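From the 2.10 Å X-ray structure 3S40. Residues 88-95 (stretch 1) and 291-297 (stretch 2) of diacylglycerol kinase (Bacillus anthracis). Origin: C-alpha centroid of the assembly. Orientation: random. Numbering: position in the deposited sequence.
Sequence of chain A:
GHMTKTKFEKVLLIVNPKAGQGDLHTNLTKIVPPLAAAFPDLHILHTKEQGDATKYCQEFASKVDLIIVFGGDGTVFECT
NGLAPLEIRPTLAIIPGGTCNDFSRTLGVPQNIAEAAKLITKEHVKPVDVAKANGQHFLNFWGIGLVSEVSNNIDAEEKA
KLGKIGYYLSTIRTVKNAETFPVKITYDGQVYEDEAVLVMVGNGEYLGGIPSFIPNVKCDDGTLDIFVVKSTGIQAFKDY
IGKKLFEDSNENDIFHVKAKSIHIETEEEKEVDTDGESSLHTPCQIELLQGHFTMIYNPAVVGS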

# COMPACT_ATOMS: atom_id res chain seq x y z
N ILE A 88 -10.89 -4.73 16.10
CA ILE A 88 -10.85 -3.31 16.38
C ILE A 88 -9.58 -2.69 15.79
O ILE A 88 -8.47 -3.13 16.11
N ARG A 89 -9.76 -1.70 14.93
CA ARG A 89 -8.66 -1.10 14.17
C ARG A 89 -8.73 0.42 14.22
O ARG A 89 -9.57 1.03 13.58
N PRO A 90 -7.81 1.04 14.97
CA PRO A 90 -7.77 2.51 14.98
C PRO A 90 -7.41 3.09 13.60
O PRO A 90 -6.87 2.42 12.74
N THR A 91 -7.71 4.37 13.44
CA THR A 91 -7.17 5.16 12.36
C THR A 91 -5.66 5.07 12.29
O THR A 91 -4.95 5.07 13.32
N LEU A 92 -5.16 4.97 11.06
CA LEU A 92 -3.72 4.85 10.82
C LEU A 92 -3.20 6.08 10.05
O LEU A 92 -3.92 6.66 9.23
N ALA A 93 -1.96 6.47 10.34
CA ALA A 93 -1.30 7.58 9.64
C ALA A 93 0.15 7.20 9.38
O ALA A 93 0.72 6.39 10.10
N ILE A 94 0.73 7.77 8.33
CA ILE A 94 2.09 7.44 7.93
C ILE A 94 2.92 8.69 7.86
O ILE A 94 2.49 9.68 7.28
N ILE A 95 4.10 8.67 8.46
CA ILE A 95 5.09 9.68 8.18
C ILE A 95 6.15 8.94 7.42
O ILE A 95 6.73 7.99 7.93
N GLY A 291 -13.28 -0.17 2.55
CA GLY A 291 -13.21 0.74 3.68
C GLY A 291 -12.74 0.10 4.97
O GLY A 291 -13.17 0.49 6.04
N HIS A 292 -11.84 -0.87 4.85
CA HIS A 292 -11.40 -1.67 6.00
C HIS A 292 -10.55 -0.86 6.98
O HIS A 292 -10.64 -1.07 8.18
N PHE A 293 -9.73 0.05 6.46
CA PHE A 293 -8.99 0.98 7.30
C PHE A 293 -9.58 2.36 7.13
O PHE A 293 -10.17 2.68 6.11
N THR A 294 -9.39 3.18 8.16
CA THR A 294 -9.47 4.62 8.04
C THR A 294 -8.04 5.17 8.15
O THR A 294 -7.26 4.74 9.01
N MSE A 295 -7.72 6.14 7.31
CA MSE A 295 -6.38 6.69 7.28
C MSE A 295 -6.37 8.21 7.18
O MSE A 295 -7.25 8.82 6.57
N ILE A 296 -5.37 8.81 7.81
CA ILE A 296 -5.11 10.23 7.65
C ILE A 296 -4.66 10.47 6.22
O ILE A 296 -3.85 9.71 5.69
N TYR A 297 -5.14 11.53 5.60
CA TYR A 297 -4.69 11.82 4.25
C TYR A 297 -4.68 13.33 3.99
O TYR A 297 -5.02 14.12 4.88

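Arg89, Leu92 and Met295 (selenomethionine) carry much of the contact between these two stretches, whose touching residues lie at least 201 positions apart in sequence and which meet through a single backbone bridge. At Leu92, N donates to Thr294 O at 2.9 Å, and Leu92 O accepts from Ile296 N at 3.0 Å, so the side chains are held in register.

Arg89 loses the most surface to the other stretch. Its CB points toward stretch 2, and chi1 m, chi2 t and chi3 m bring the guanidinium to the backbone of His292: NE and NH2 of Arg89 both donate to His292 O, at 3.0 and 3.2 Å. The planar group also lies flat on the His292 ring (chi1 t), with centres 3.8 Å apart and planes at 7°, and Arg89 CZ is 3.4 Å from His292 CE1. Arginine suits this partly exposed place because it can donate in its plane while offering a flat face for stacking. Its aliphatic part serves too, Arg89 CD meeting the edge of the Phe293 ring at CE1, 3.8 Å away.

Deeper in, buried Leu92 (t, p) sets CD2 3.7 Å from Met295 CE. Met295, in m, t, p, starts sideways, but its flexible chain ends nearer stretch 1, where CE also lies 4.0 Å from Ile94 CD1. Small Ala93 lets Ile296 (m, m) come close, CB of Ala93 to CG1 of Ile296 being 3.6 Å.

At the partly exposed margin, Thr91 (m) and Thr294 (p) pair their hydroxyls, OG1 to OG1 at 2.8 Å, a hydrogen bond that either could donate. Two waters extend the backbone ladder. Water 1 donates to Pro90 O (2.9 Å) and accepts from Thr294 N (2.8 Å); water 2 accepts from Ile94 N (2.8 Å) and donates to Ile296 O (3.1 Å).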

# COMPACT_ATOMS: atom_id res chain seq x y z
CB ILE A 88 -10.96 -3.06 17.87
CG1 ILE A 88 -12.29 -3.63 18.38
CG2 ILE A 88 -10.84 -1.57 18.17
CD1 ILE A 88 -12.47 -3.50 19.87
CB ARG A 89 -8.71 -1.56 12.72
CG ARG A 89 -8.79 -3.07 12.56
CD ARG A 89 -8.92 -3.46 11.09
NE ARG A 89 -10.14 -2.94 10.49
CZ ARG A 89 -11.36 -3.46 10.66
NH1 ARG A 89 -11.54 -4.52 11.44
NH2 ARG A 89 -12.40 -2.91 10.06
CB PRO A 90 -6.64 2.83 15.97
CG PRO A 90 -5.77 1.61 15.97
CD PRO A 90 -6.70 0.43 15.70
CB THR A 91 -7.59 6.62 12.51
OG1 THR A 91 -9.02 6.68 12.51
CG2 THR A 91 -7.05 7.50 11.34
CB LEU A 92 -3.44 3.55 10.06
CG LEU A 92 -2.00 3.08 9.80
CD1 LEU A 92 -1.27 2.77 11.11
CD2 LEU A 92 -2.01 1.84 8.89
CB ALA A 93 -1.39 8.86 10.44
CB ILE A 94 2.11 6.79 6.50
CG1 ILE A 94 1.27 5.51 6.48
CG2 ILE A 94 3.55 6.52 6.05
CD1 ILE A 94 1.07 4.97 5.07
CB ILE A 95 5.67 10.30 9.43
CG1 ILE A 95 4.55 10.94 10.26
CG2 ILE A 95 6.70 11.37 9.04
CD1 ILE A 95 4.98 11.32 11.67
CB HIS A 292 -10.60 -2.88 5.49
CG HIS A 292 -10.33 -3.93 6.53
ND1 HIS A 292 -11.33 -4.67 7.13
CD2 HIS A 292 -9.16 -4.37 7.07
CE1 HIS A 292 -10.79 -5.53 7.98
NE2 HIS A 292 -9.48 -5.37 7.96
CB PHE A 293 -7.51 1.07 6.90
CG PHE A 293 -6.69 -0.13 7.31
CD1 PHE A 293 -7.09 -0.95 8.34
CD2 PHE A 293 -5.49 -0.42 6.66
CE1 PHE A 293 -6.31 -2.05 8.73
CE2 PHE A 293 -4.72 -1.52 7.03
CZ PHE A 293 -5.14 -2.33 8.06
CB THR A 294 -10.36 5.24 9.15
OG1 THR A 294 -9.78 4.97 10.43
CG2 THR A 294 -11.77 4.65 9.10
CB MSE A 295 -5.60 6.06 6.12
CG MSE A 295 -5.65 4.56 6.14
SE MSE A 295 -4.20 3.63 5.21
CE MSE A 295 -2.66 4.32 6.20
CB ILE A 296 -4.00 10.70 8.60
CG1 ILE A 296 -4.48 10.66 10.05
CG2 ILE A 296 -3.54 12.11 8.22
CD1 ILE A 296 -5.54 11.71 10.39
CB TYR A 297 -5.59 11.10 3.22
CG TYR A 297 -6.93 11.78 3.03
CD1 TYR A 297 -7.24 12.41 1.84
CD2 TYR A 297 -7.89 11.79 4.05
CE1 TYR A 297 -8.46 13.03 1.65
CE2 TYR A 297 -9.11 12.41 3.89
CZ TYR A 297 -9.39 13.03 2.66
OH TYR A 297 -10.59 13.67 2.45
O HOH W 1 -8.34 1.71 10.36
O HOH W 2 -0.99 9.43 6.79